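PDB 5Z48: pyrrolidone-carboxylate peptidase from Deinococcus radiodurans R1, which probably removes N-terminal pyroglutamyl groups from peptides, acting as a cysteine exopeptidase of the C15 family, generally where the second residue is not proline. Local coordinates for residues 17-22 against 172-178; 25-29 against 198-202; 86-92 against 143-148. The contacts are given in a common frame with arbitrary orientation. Where two conformers were deposited one is given. Residue numbers count along the deposited sequence, not the author numbering.

Interaction 1: residues 17-22 against 172-178; sequences HPDNPS and VPANAAV. With PCA (pyroglutamic acid), chain I.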
ATOM      1  N   HIS B  17      -8.825   3.424  18.403  1.00 17.72           N
ATOM      2  CA  HIS B  17      -7.571   2.941  18.983  1.00 19.12           C
ATOM      3  C   HIS B  17      -7.685   2.871  20.506  1.00 20.16           C
ATOM      4  O   HIS B  17      -8.064   3.870  21.145  1.00 23.41           O
ATOM      5  CB  HIS B  17      -6.403   3.864  18.580  1.00 16.42           C
ATOM      6  CG  HIS B  17      -6.333   4.132  17.101  1.00 16.30           C
ATOM      7  ND1 HIS B  17      -6.216   3.124  16.164  1.00 17.59           N
ATOM      8  CD2 HIS B  17      -6.370   5.291  16.405  1.00 15.59           C
ATOM      9  CE1 HIS B  17      -6.178   3.655  14.951  1.00 22.01           C
ATOM     10  NE2 HIS B  17      -6.257   4.972  15.073  1.00 18.96           N
ATOM     11  N   PRO B  18      -7.338   1.735  21.119  1.00 17.82           N
ATOM     12  CA  PRO B  18      -7.455   1.592  22.585  1.00 19.43           C
ATOM     13  C   PRO B  18      -6.280   2.159  23.349  1.00 19.70           C
ATOM     14  O   PRO B  18      -6.343   2.264  24.583  1.00 23.59           O
ATOM     15  CB  PRO B  18      -7.537   0.075  22.782  1.00 22.74           C
ATOM     16  CG  PRO B  18      -6.785  -0.510  21.575  1.00 21.82           C
ATOM     17  CD  PRO B  18      -7.058   0.454  20.431  1.00 18.90           C
ATOM     18  N   ASP B  19      -5.211   2.499  22.648  1.00 15.59           N
ATOM     19  CA  ASP B  19      -3.965   2.947  23.232  1.00 15.21           C
ATOM     20  C   ASP B  19      -3.383   3.984  22.286  1.00 15.40           C
ATOM     21  O   ASP B  19      -3.758   4.054  21.107  1.00 15.94           O
ATOM     22  CB  ASP B  19      -3.001   1.757  23.428  1.00 17.73           C
ATOM     23  CG  ASP B  19      -1.811   2.114  24.295  1.00 22.46           C
ATOM     24  OD1 ASP B  19      -1.970   2.958  25.208  1.00 27.39           O
ATOM     25  OD2 ASP B  19      -0.716   1.564  24.077  1.00 20.95           O
ATOM     26  N   ASN B  20      -2.488   4.823  22.798  1.00 13.95           N
ATOM     27  CA  ASN B  20      -1.762   5.760  21.932  1.00 11.02           C
ATOM     28  C   ASN B  20      -0.283   5.620  22.268  1.00 11.13           C
ATOM     29  O   ASN B  20       0.118   5.951  23.407  1.00 13.10           O
ATOM     30  CB  ASN B  20      -2.250   7.203  22.108  1.00 10.23           C
ATOM     31  CG  ASN B  20      -1.742   8.098  21.018  1.00 10.77           C
ATOM     32  OD1 ASN B  20      -0.578   8.013  20.642  1.00 11.57           O
ATOM     33  ND2 ASN B  20      -2.597   8.991  20.523  1.00 11.10           N
ATOM     34  N   PRO B  21       0.543   5.100  21.349  1.00 12.03           N
ATOM     35  CA  PRO B  21       1.975   4.918  21.655  1.00 10.53           C
ATOM     36  C   PRO B  21       2.686   6.224  21.970  1.00 10.11           C
ATOM     37  O   PRO B  21       3.723   6.182  22.629  1.00 10.36           O
ATOM     38  CB  PRO B  21       2.552   4.251  20.399  1.00 12.78           C
ATOM     39  CG  PRO B  21       1.452   4.300  19.347  1.00 16.93           C
ATOM     40  CD  PRO B  21       0.152   4.541  20.030  1.00 12.93           C
ATOM     41  N   SER B  22       2.186   7.366  21.502  1.00 10.83           N
ATOM     42  CA  SER B  22       2.833   8.635  21.865  1.00 10.28           C
ATOM     43  C   SER B  22       2.600   8.953  23.330  1.00 10.85           C
ATOM     44  O   SER B  22       3.501   9.452  24.018  1.00 11.56           O
ATOM     45  CB  SER B  22       2.341   9.772  20.929  1.00 11.51           C
ATOM     46  OG  SER B  22       0.986  10.155  21.164  1.00 10.35           O
ATOM     47  N   VAL B 172       4.602   8.555  15.245  1.00  9.13           N
ATOM     48  CA  VAL B 172       5.079   7.198  15.494  1.00  8.94           C
ATOM     49  C   VAL B 172       4.093   6.183  14.932  1.00  9.11           C
ATOM     50  O   VAL B 172       2.884   6.435  14.896  1.00 10.55           O
ATOM     51  CB  VAL B 172       5.330   6.946  16.999  1.00 11.52           C
ATOM     52  CG1 VAL B 172       6.289   8.023  17.578  1.00 13.78           C
ATOM     53  CG2 VAL B 172       4.022   6.895  17.814  1.00 11.50           C
ATOM     54  N   PRO B 173       4.561   5.011  14.518  1.00 10.04           N
ATOM     55  CA  PRO B 173       3.634   3.949  14.095  1.00 10.88           C
ATOM     56  C   PRO B 173       2.739   3.449  15.219  1.00 11.34           C
ATOM     57  O   PRO B 173       2.972   3.695  16.407  1.00 11.19           O
ATOM     58  CB  PRO B 173       4.590   2.805  13.669  1.00 11.14           C
ATOM     59  CG  PRO B 173       5.834   3.521  13.184  1.00 11.93           C
ATOM     60  CD  PRO B 173       5.979   4.684  14.226  1.00 10.91           C
ATOM     61  N   ALA B 174       1.764   2.617  14.823  1.00 10.61           N
ATOM     62  CA  ALA B 174       1.016   1.812  15.782  1.00 10.39           C
ATOM     63  C   ALA B 174       1.979   0.999  16.641  1.00 11.32           C
ATOM     64  O   ALA B 174       3.017   0.560  16.157  1.00 11.03           O
ATOM     65  CB  ALA B 174       0.090   0.845  15.022  1.00 11.35           C
ATOM     66  N   ASN B 175       1.632   0.800  17.919  1.00 10.78           N
ATOM     67  CA  ASN B 175       2.279  -0.249  18.687  1.00 11.48           C
ATOM     68  C   ASN B 175       1.445  -1.528  18.583  1.00 13.22           C
ATOM     69  O   ASN B 175       0.472  -1.596  17.815  1.00 11.63           O
ATOM     70  CB  ASN B 175       2.496   0.206  20.130  1.00 10.31           C
ATOM     71  CG  ASN B 175       1.171   0.503  20.870  1.00 13.43           C
ATOM     72  OD1 ASN B 175       0.077   0.201  20.396  1.00 12.10           O
ATOM     73  ND2 ASN B 175       1.284   1.123  22.061  1.00 13.96           N
ATOM     74  N   ALA B 176       1.812  -2.581  19.345  1.00 11.78           N
ATOM     75  CA  ALA B 176       1.074  -3.836  19.229  1.00 12.44           C
ATOM     76  C   ALA B 176      -0.390  -3.658  19.612  1.00 14.00           C
ATOM     77  O   ALA B 176      -1.280  -4.231  18.964  1.00 13.99           O
ATOM     78  CB  ALA B 176       1.714  -4.927  20.097  1.00 13.08           C
ATOM     79  N   ALA B 177      -0.664  -2.883  20.681  1.00 11.70           N
ATOM     80  CA  ALA B 177      -2.041  -2.735  21.141  1.00 14.64           C
ATOM     81  C   ALA B 177      -2.918  -2.129  20.060  1.00 14.79           C
ATOM     82  O   ALA B 177      -4.065  -2.576  19.856  1.00 14.38           O
ATOM     83  CB  ALA B 177      -2.078  -1.893  22.421  1.00 16.80           C
ATOM     84  N   VAL B 178      -2.391  -1.116  19.361  1.00 11.81           N
ATOM     85  CA  VAL B 178      -3.123  -0.485  18.267  1.00 11.17           C
ATOM     86  C   VAL B 178      -3.355  -1.486  17.143  1.00 12.78           C
ATOM     87  O   VAL B 178      -4.468  -1.606  16.615  1.00 13.27           O
ATOM     88  CB  VAL B 178      -2.386   0.779  17.769  1.00 13.32           C
ATOM     89  CG1 VAL B 178      -3.031   1.320  16.495  1.00 12.52           C
ATOM     90  CG2 VAL B 178      -2.432   1.873  18.838  1.00 16.25           C
TER
HETATM   91  N   PCA I 302      -2.668  11.176  15.976  1.00 12.52           N
HETATM   92  CA  PCA I 302      -3.696  12.048  15.416  1.00 16.03           C
HETATM   93  CB  PCA I 302      -4.307  12.850  16.578  1.00 15.03           C
HETATM   94  CG  PCA I 302      -3.720  12.309  17.882  1.00 13.13           C
HETATM   95  CD  PCA I 302      -2.676  11.332  17.405  1.00 10.05           C
HETATM   96  OE  PCA I 302      -1.934  10.735  18.194  1.00 12.15           O
HETATM   97  C   PCA I 302      -3.101  12.906  14.283  1.00 17.95           C
HETATM   98  O   PCA I 302      -3.494  14.049  14.028  1.00 14.84           O
HETATM   99  OXT PCA I 302      -2.140  12.465  13.591  1.00 21.19           O
HETATM  100  O   HOH W   1      -6.598   0.285  16.764  1.00 18.94           O
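Two asparagines, one in each segment, cap the starts of two different helices, and each turns the other end of its amide to further work. Asn20 is the N-cap of helix 21-29: its OD1 accepts from Ser22 N at 3.0 Å and from Ser22 OG at 2.7 Å. Its ND2, left to donate, reaches OE of the bound pyroglutamate at 3.0 Å and also bonds Glu12 O. Asn175 does the same for helix 176-180, where OD1 takes the hydrogen bond of Val178 N (3.0 Å), while ND2 crosses to Asp19 OD2 at 2.9 Å and has a second acceptor in Gln194. The general principle is that an amide can close a helix end with its oxygen and cross-link with its nitrogen. Much of the rest is packing of Pro21 and Val178 against side chains and carbonyl oxygens. Pro21, the first residue of its helix, lays its ring over the opposite backbone, with CG 3.4 Å from Pro173 O and 4.0 Å from Val172 CG2, and CD 3.9 Å from Val178 CG2. That methyl also lies 3.4 Å from Asp19 O, so Val178 fits beneath the 19-21 backbone. At the far end His17 ND1 sits 3.7 Å from Val178 CG1, and water 1 joins ND1 to Val178 O, at 2.9 Å from each. Leu73 of strand 67-73 and Ile197 of helix 194-211 help to enclose Pro21. What results is an N-cap asparagine built into a ligand pocket: the capping bonds probably help to orient Asn20, whose ND2 donates to the lactam oxygen OE.

Interaction 2: residues 25-29 against 198-202; sequences AAQEL and TRAVR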
ATOM      1  N   ALA B  25       5.081   6.670  25.298  1.00 11.75           N
ATOM      2  CA  ALA B  25       6.464   7.131  25.254  1.00 11.12           C
ATOM      3  C   ALA B  25       6.657   8.374  26.116  1.00 11.17           C
ATOM      4  O   ALA B  25       7.675   8.480  26.815  1.00 11.70           O
ATOM      5  CB  ALA B  25       6.859   7.406  23.807  1.00 13.59           C
ATOM      6  N   ALA B  26       5.727   9.336  26.036  1.00 11.12           N
ATOM      7  CA  ALA B  26       5.868  10.526  26.877  1.00 10.02           C
ATOM      8  C   ALA B  26       5.869  10.138  28.345  1.00 12.37           C
ATOM      9  O   ALA B  26       6.668  10.659  29.148  1.00 14.46           O
ATOM     10  CB  ALA B  26       4.744  11.536  26.585  1.00 11.49           C
ATOM     11  N   GLN B  27       4.990   9.208  28.737  1.00 11.92           N
ATOM     12  CA  GLN B  27       4.931   8.804  30.135  1.00 13.45           C
ATOM     13  C   GLN B  27       6.242   8.176  30.592  1.00 15.25           C
ATOM     14  O   GLN B  27       6.733   8.475  31.694  1.00 15.12           O
ATOM     15  CB  GLN B  27       3.762   7.835  30.355  1.00 14.48           C
ATOM     16  CG  GLN B  27       3.273   7.784  31.820  1.00 16.84           C
ATOM     17  CD  GLN B  27       2.443   9.032  32.205  1.00 20.38           C
ATOM     18  OE1 GLN B  27       1.921   9.730  31.344  1.00 23.37           O
ATOM     19  NE2 GLN B  27       2.232   9.230  33.508  1.00 21.20           N
ATOM     20  N   GLU B  28       6.831   7.301  29.758  1.00 13.33           N
ATOM     21  CA  GLU B  28       8.038   6.600  30.173  1.00 14.45           C
ATOM     22  C   GLU B  28       9.240   7.521  30.251  1.00 14.40           C
ATOM     23  O   GLU B  28      10.140   7.281  31.086  1.00 16.49           O
ATOM     24  CB  GLU B  28       8.378   5.478  29.187  1.00 17.30           C
ATOM     25  CG  GLU B  28       7.440   4.316  29.102  1.00 23.60           C
ATOM     26  CD  GLU B  28       8.067   3.241  28.206  1.00 29.88           C
ATOM     27  OE1 GLU B  28       9.204   2.799  28.533  1.00 31.89           O
ATOM     28  OE2 GLU B  28       7.472   2.886  27.156  1.00 27.06           O
ATOM     29  N   LEU B  29       9.278   8.571  29.426  1.00 13.23           N
ATOM     30  CA  LEU B  29      10.462   9.405  29.348  1.00 14.40           C
ATOM     31  C   LEU B  29      10.380  10.634  30.247  1.00 15.41           C
ATOM     32  O   LEU B  29      11.392  11.339  30.399  1.00 13.79           O
ATOM     33  CB  LEU B  29      10.713   9.819  27.891  1.00 11.86           C
ATOM     34  CG  LEU B  29      11.036   8.611  26.994  1.00 12.53           C
ATOM     35  CD1 LEU B  29      11.039   9.086  25.531  1.00 12.79           C
ATOM     36  CD2 LEU B  29      12.374   7.932  27.353  1.00 14.95           C
ATOM     37  N   THR B 198       9.363   4.055  22.001  1.00 10.01           N
ATOM     38  CA  THR B 198       9.915   4.897  23.067  1.00 11.48           C
ATOM     39  C   THR B 198      11.395   5.189  22.833  1.00 10.62           C
ATOM     40  O   THR B 198      11.849   6.324  23.054  1.00 10.75           O
ATOM     41  CB  THR B 198       9.696   4.213  24.429  1.00 11.52           C
ATOM     42  OG1 THR B 198       8.289   4.114  24.663  1.00 12.71           O
ATOM     43  CG2 THR B 198      10.326   4.992  25.596  1.00 11.85           C
ATOM     44  N   ARG B 199      12.167   4.179  22.456  1.00 11.38           N
ATOM     45  CA  ARG B 199      13.581   4.391  22.170  1.00 10.86           C
ATOM     46  C   ARG B 199      13.767   5.396  21.038  1.00 10.90           C
ATOM     47  O   ARG B 199      14.676   6.237  21.097  1.00 12.43           O
ATOM     48  CB  ARG B 199      14.250   3.064  21.823  1.00 11.45           C
ATOM     49  CG  ARG B 199      15.777   3.197  21.770  1.00 13.30           C
ATOM     50  CD  ARG B 199      16.433   1.836  21.653  1.00 17.17           C
ATOM     51  NE  ARG B 199      16.054   1.112  20.427  1.00 18.12           N
ATOM     52  CZ  ARG B 199      16.801   1.082  19.312  1.00 19.73           C
ATOM     53  NH1 ARG B 199      17.980   1.712  19.247  1.00 16.24           N
ATOM     54  NH2 ARG B 199      16.406   0.375  18.253  1.00 19.66           N
ATOM     55  N   ALA B 200      12.913   5.346  20.000  1.00 10.57           N
ATOM     56  CA  ALA B 200      13.025   6.317  18.907  1.00  8.59           C
ATOM     57  C   ALA B 200      12.783   7.731  19.404  1.00 11.03           C
ATOM     58  O   ALA B 200      13.467   8.676  18.989  1.00 12.48           O
ATOM     59  CB  ALA B 200      12.036   5.960  17.775  1.00 10.55           C
ATOM     60  N   VAL B 201      11.791   7.906  20.272  1.00 11.35           N
ATOM     61  CA  VAL B 201      11.517   9.240  20.818  1.00 10.08           C
ATOM     62  C   VAL B 201      12.697   9.708  21.667  1.00 10.39           C
ATOM     63  O   VAL B 201      13.112  10.878  21.586  1.00  9.94           O
ATOM     64  CB  VAL B 201      10.192   9.218  21.609  1.00  9.25           C
ATOM     65  CG1 VAL B 201       9.900  10.568  22.262  1.00  9.81           C
ATOM     66  CG2 VAL B 201       9.057   8.848  20.650  1.00  9.50           C
ATOM     67  N   ARG B 202      13.252   8.808  22.472  1.00 11.27           N
ATOM     68  CA  ARG B 202      14.403   9.120  23.328  1.00 10.31           C
ATOM     69  C   ARG B 202      15.606   9.550  22.490  1.00 12.20           C
ATOM     70  O   ARG B 202      16.259  10.560  22.785  1.00 12.06           O
ATOM     71  CB  ARG B 202      14.772   7.900  24.170  1.00  9.76           C
ATOM     72  CG  ARG B 202      15.960   8.207  25.105  1.00 14.70           C
ATOM     73  CD  ARG B 202      16.415   7.024  25.920  1.00 18.33           C
ATOM     74  NE  ARG B 202      17.576   7.374  26.752  1.00 27.77           N
ATOM     75  CZ  ARG B 202      17.839   6.834  27.943  1.00 36.00           C
ATOM     76  NH1 ARG B 202      17.011   5.929  28.455  1.00 37.95           N
ATOM     77  NH2 ARG B 202      18.924   7.206  28.634  1.00 36.36           N
TER
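A few rotamers explain which atoms meet where 25-29 crosses 198-202. The axes of the two short helical segments approach to 9.6 Å at a signed angle of -64°. The segments come closest at Ala25 and Thr198 (CA atoms 4.7 Å apart) and are further apart at Leu29 and Arg202 (CA atoms 7.2 Å apart). At the close end Ala25 faces Thr198, whose OG1 comes within 3.6 Å of Ala25 CA. With chi1 in the m well, Thr198 directs OG1 to helix 21-29 and leaves its methyl CG2 for Leu29, 3.9 Å from Leu29 CG. OG1 donates to Glu28 OE2 at 2.9 Å; Glu28 reaches it by an m, t conformation that carries the carboxylate back along the surface, and Gln194 provides OG1 with a second polar partner. Leu29, also m, t, is the main apolar projection. Its CD1 rests 3.8 Å from each of Thr198 O, Val201 CG1 and Arg202 N, while CD2 lies 4.0 Å from Arg202 CB. Val201 in the t rotamer divides its methyls between two neighbours, CG1 3.8 Å from Leu29 CD1 and CG2 4.1 Å from Ala25 CB. Arg202 contributes little more than the base of its side chain, since a nearly all-t chain leads its end away, where NE pairs with Glu206. Beneath the pair, Leu29 and Val201 both rest on Leu8 of strand 5-11, and Ala26 packs on Leu44 of strand 38-45. Across its other flank Trp128 NE1 bonds Ala200 O, so helix 194-211 lies between helix 21-29 and helix 121-130, with the crossed pair resting on these two parallel strands.

Interaction 3: residues 86-92 against 143-148; sequences GVGVMDF and LYVCNF. With PCA (pyroglutamic acid), chain I.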
ATOM      1  N   GLY B  86       3.980  22.480   9.525  1.00 11.53           N
ATOM      2  CA  GLY B  86       2.636  22.564  10.087  1.00 12.72           C
ATOM      3  C   GLY B  86       1.835  23.568   9.276  1.00 10.22           C
ATOM      4  O   GLY B  86       2.256  24.703   9.094  1.00 11.17           O
ATOM      5  N   VAL B  87       0.663  23.139   8.792  1.00 11.40           N
ATOM      6  CA  VAL B  87      -0.163  23.951   7.897  1.00 12.87           C
ATOM      7  C   VAL B  87      -1.333  24.548   8.676  1.00 12.87           C
ATOM      8  O   VAL B  87      -1.927  23.886   9.535  1.00 12.50           O
ATOM      9  CB  VAL B  87      -0.664  23.088   6.725  1.00 11.69           C
ATOM     10  CG1 VAL B  87      -1.662  23.849   5.860  1.00 12.61           C
ATOM     11  CG2 VAL B  87       0.512  22.591   5.877  1.00 13.12           C
ATOM     12  N   GLY B  88      -1.645  25.809   8.387  1.00 11.91           N
ATOM     13  CA  GLY B  88      -2.649  26.567   9.149  1.00 12.16           C
ATOM     14  C   GLY B  88      -4.086  26.257   8.761  1.00 12.61           C
ATOM     15  O   GLY B  88      -4.896  27.177   8.582  1.00 15.40           O
ATOM     16  N   VAL B  89      -4.413  24.985   8.615  1.00 13.21           N
ATOM     17  CA  VAL B  89      -5.760  24.560   8.241  1.00 12.06           C
ATOM     18  C   VAL B  89      -6.168  23.361   9.097  1.00 11.57           C
ATOM     19  O   VAL B  89      -5.351  22.466   9.368  1.00 11.90           O
ATOM     20  CB  VAL B  89      -5.876  24.199   6.740  1.00 14.26           C
ATOM     21  CG1 VAL B  89      -7.285  23.723   6.391  1.00 15.89           C
ATOM     22  CG2 VAL B  89      -5.488  25.394   5.837  1.00 12.32           C
ATOM     23  N   MET B  90      -7.442  23.345   9.491  0.60 11.85           N
ATOM     24  CA  MET B  90      -8.090  22.211  10.151  0.60 12.95           C
ATOM     25  C   MET B  90      -9.053  21.559   9.161  0.60 10.98           C
ATOM     26  O   MET B  90     -10.037  22.186   8.743  0.60 12.87           O
ATOM     27  CB  MET B  90      -8.847  22.664  11.401  0.60 13.84           C
ATOM     28  CG  MET B  90      -7.949  23.426  12.351  0.60 14.11           C
ATOM     29  SD  MET B  90      -8.774  24.453  13.556  0.60 18.55           S
ATOM     30  CE  MET B  90      -9.424  23.290  14.749  0.60 17.00           C
ATOM     31  N   ASP B  91      -8.808  20.287   8.850  1.00 11.67           N
ATOM     32  CA  ASP B  91      -9.706  19.544   7.965  1.00 12.93           C
ATOM     33  C   ASP B  91      -9.688  18.099   8.425  1.00 11.87           C
ATOM     34  O   ASP B  91      -8.691  17.391   8.225  1.00 14.96           O
ATOM     35  CB  ASP B  91      -9.306  19.669   6.496  1.00 12.01           C
ATOM     36  CG  ASP B  91     -10.388  19.144   5.586  1.00 16.10           C
ATOM     37  OD1 ASP B  91     -11.359  19.859   5.311  1.00 15.62           O
ATOM     38  OD2 ASP B  91     -10.268  17.989   5.126  1.00 23.26           O
ATOM     39  N   PHE B  92     -10.773  17.681   9.087  1.00 13.50           N
ATOM     40  CA  PHE B  92     -10.781  16.427   9.828  1.00 15.56           C
ATOM     41  C   PHE B  92     -11.473  15.354   9.011  1.00 17.23           C
ATOM     42  O   PHE B  92     -12.651  15.501   8.673  1.00 23.02           O
ATOM     43  CB  PHE B  92     -11.496  16.582  11.172  1.00 13.38           C
ATOM     44  CG  PHE B  92     -10.749  17.401  12.213  1.00 13.63           C
ATOM     45  CD1 PHE B  92      -9.601  18.152  11.912  1.00 13.70           C
ATOM     46  CD2 PHE B  92     -11.217  17.390  13.530  1.00 15.81           C
ATOM     47  CE1 PHE B  92      -8.940  18.890  12.904  1.00 14.47           C
ATOM     48  CE2 PHE B  92     -10.590  18.111  14.528  1.00 15.87           C
ATOM     49  CZ  PHE B  92      -9.433  18.855  14.242  1.00 16.33           C
ATOM     50  N   LEU B 143      -4.127  17.182   8.521  1.00  9.67           N
ATOM     51  CA  LEU B 143      -4.753  18.435   8.961  1.00 10.08           C
ATOM     52  C   LEU B 143      -5.656  18.187  10.181  1.00 11.82           C
ATOM     53  O   LEU B 143      -6.620  18.903  10.408  1.00 12.24           O
ATOM     54  CB  LEU B 143      -5.504  19.112   7.803  1.00 11.38           C
ATOM     55  CG  LEU B 143      -4.542  19.499   6.652  1.00 10.98           C
ATOM     56  CD1 LEU B 143      -5.407  20.137   5.569  1.00 11.35           C
ATOM     57  CD2 LEU B 143      -3.447  20.486   7.068  1.00 10.98           C
ATOM     58  N   TYR B 144      -5.313  17.157  10.987  1.00 12.38           N
ATOM     59  CA  TYR B 144      -6.049  16.791  12.187  1.00 13.60           C
ATOM     60  C   TYR B 144      -5.346  17.410  13.400  1.00 14.47           C
ATOM     61  O   TYR B 144      -4.737  18.466  13.271  1.00 11.60           O
ATOM     62  CB  TYR B 144      -6.153  15.263  12.235  1.00 11.21           C
ATOM     63  CG  TYR B 144      -7.108  14.567  13.220  1.00 12.45           C
ATOM     64  CD1 TYR B 144      -8.465  14.899  13.360  1.00 13.54           C
ATOM     65  CD2 TYR B 144      -6.636  13.495  13.951  1.00 15.28           C
ATOM     66  CE1 TYR B 144      -9.306  14.182  14.226  1.00 16.01           C
ATOM     67  CE2 TYR B 144      -7.466  12.774  14.820  1.00 15.19           C
ATOM     68  CZ  TYR B 144      -8.798  13.111  14.946  1.00 14.56           C
ATOM     69  OH  TYR B 144      -9.605  12.379  15.795  1.00 16.39           O
ATOM     70  N   VAL B 145      -5.435  16.794  14.569  1.00 11.82           N
ATOM     71  CA  VAL B 145      -5.026  17.515  15.782  1.00 10.73           C
ATOM     72  C   VAL B 145      -3.500  17.574  15.916  1.00 12.79           C
ATOM     73  O   VAL B 145      -2.975  18.556  16.467  1.00 10.79           O
ATOM     74  CB  VAL B 145      -5.710  16.910  17.037  1.00 10.86           C
ATOM     75  CG1 VAL B 145      -5.511  17.818  18.284  1.00 12.37           C
ATOM     76  CG2 VAL B 145      -7.226  16.752  16.850  1.00 14.49           C
ATOM     77  N   CYS B 146      -2.747  16.572  15.405  1.00 10.14           N
ATOM     78  CA  CYS B 146      -1.282  16.648  15.459  1.00 10.62           C
ATOM     79  C   CYS B 146      -0.762  17.825  14.645  1.00 10.16           C
ATOM     80  O   CYS B 146       0.066  18.604  15.110  1.00 11.91           O
ATOM     81  CB  CYS B 146      -0.658  15.349  14.934  1.00 10.25           C
ATOM     82  SG  CYS B 146      -0.987  13.922  16.059  1.00 16.62           S
ATOM     83  N   ASN B 147      -1.237  17.970  13.410  1.00 10.49           N
ATOM     84  CA  ASN B 147      -0.854  19.154  12.656  1.00 10.76           C
ATOM     85  C   ASN B 147      -1.235  20.434  13.381  1.00 12.10           C
ATOM     86  O   ASN B 147      -0.457  21.404  13.408  1.00 11.04           O
ATOM     87  CB  ASN B 147      -1.548  19.123  11.304  1.00 11.00           C
ATOM     88  CG  ASN B 147      -1.279  20.392  10.504  1.00 11.06           C
ATOM     89  OD1 ASN B 147      -0.188  20.524   9.911  1.00 11.32           O
ATOM     90  ND2 ASN B 147      -2.228  21.313  10.497  1.00 12.25           N
ATOM     91  N   PHE B 148      -2.444  20.470  13.957  1.00 12.33           N
ATOM     92  CA  PHE B 148      -2.902  21.664  14.669  1.00 11.51           C
ATOM     93  C   PHE B 148      -1.906  22.068  15.749  1.00 10.91           C
ATOM     94  O   PHE B 148      -1.567  23.255  15.845  1.00 11.31           O
ATOM     95  CB  PHE B 148      -4.296  21.432  15.253  1.00 11.92           C
ATOM     96  CG  PHE B 148      -4.746  22.525  16.177  1.00 15.48           C
ATOM     97  CD1 PHE B 148      -4.432  22.474  17.547  1.00 19.16           C
ATOM     98  CD2 PHE B 148      -5.412  23.621  15.661  1.00 17.38           C
ATOM     99  CE1 PHE B 148      -4.814  23.509  18.397  1.00 19.31           C
ATOM    100  CE2 PHE B 148      -5.810  24.664  16.520  1.00 21.13           C
ATOM    101  CZ  PHE B 148      -5.489  24.597  17.875  1.00 21.27           C
TER
HETATM  102  N   PCA I 302      -2.668  11.176  15.976  1.00 12.52           N
HETATM  103  CA  PCA I 302      -3.696  12.048  15.416  1.00 16.03           C
HETATM  104  CB  PCA I 302      -4.307  12.850  16.578  1.00 15.03           C
HETATM  105  CG  PCA I 302      -3.720  12.309  17.882  1.00 13.13           C
HETATM  106  CD  PCA I 302      -2.676  11.332  17.405  1.00 10.05           C
HETATM  107  OE  PCA I 302      -1.934  10.735  18.194  1.00 12.15           O
HETATM  108  C   PCA I 302      -3.101  12.906  14.283  1.00 17.95           C
HETATM  109  O   PCA I 302      -3.494  14.049  14.028  1.00 14.84           O
HETATM  110  OXT PCA I 302      -2.140  12.465  13.591  1.00 21.19           O
HETATM  111  O   HOH W   2      -4.864  21.080  11.820  1.00 12.11           O
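Leu143 is the bump of this contact, and the end of strand 80-90 supplies the hollow. Its isobutyl group enters a shallow groove along the strand: CD2 meets Val87 CB at 3.8 Å and Val89 O at 3.6 Å, while CD1 touches Val89 CG1 at 4.1 Å and Asp91 CB at 4.0 Å. An inverse gamma turn centred on Gly88 bends the strand where the groove lies. Next to it, Asn147 OD1 lies 3.5 Å from Gly86 CA. From there the Asn147 amide docks on Val87 like a neighbouring strand, OD1 accepting from Val87 N at 3.0 Å and ND2 donating to Val87 O at 2.8 Å. The gap left between helix start and strand is occupied by water 2, 3.0 Å from Asn147 ND2 and 2.9 Å from Val89 O. Further on, Phe92 is met on one face by the edge of Tyr144, a T-shaped pair with centroids 4.9 Å apart and planes at 78°, and at its edge by Leu143 O; Pro49 and Tyr102 also pack on it. Met90 SD fills the space beside Phe148, a Met-aromatic contact with CD2 at 4.1 Å. Backbone joins in too, through Asp91 N to Leu143 O at 3.0 Å, and the Asp91 carboxylate pairs with Arg103 and with Arg122 of a neighbouring subunit. Such polar fastening probably helps to fix the turn just before Cys146, probably the nucleophile. Cys146 N, at the helix start, donates to the pyroglutamate O at 3.0 Å, consistent with a backbone amide that stabilises the substrate carbonyl as in other cysteine peptidases.

In the fold
Along the chain the order is 17-22, 25-29, 86-92, 143-148, 172-178, 198-202, so the segments of interactions 1 and 2 alternate, and both segments of interaction 3 fall between their halves. Interactions 1 and 2 share helix 21-29, with centres about 13 Å apart, and touch where Val172 CG1 meets Val201 CG2 at 4.2 Å. Interaction 3 lies about 20 Å from the first and 24 Å from the second between centres, on the opposite side of the chain's centre from interaction 2. Interactions 1 and 3 nevertheless both reach pyroglutamate, one at its lactam oxygen and one at its carboxylate, so that the pocket is assembled from distant sequence.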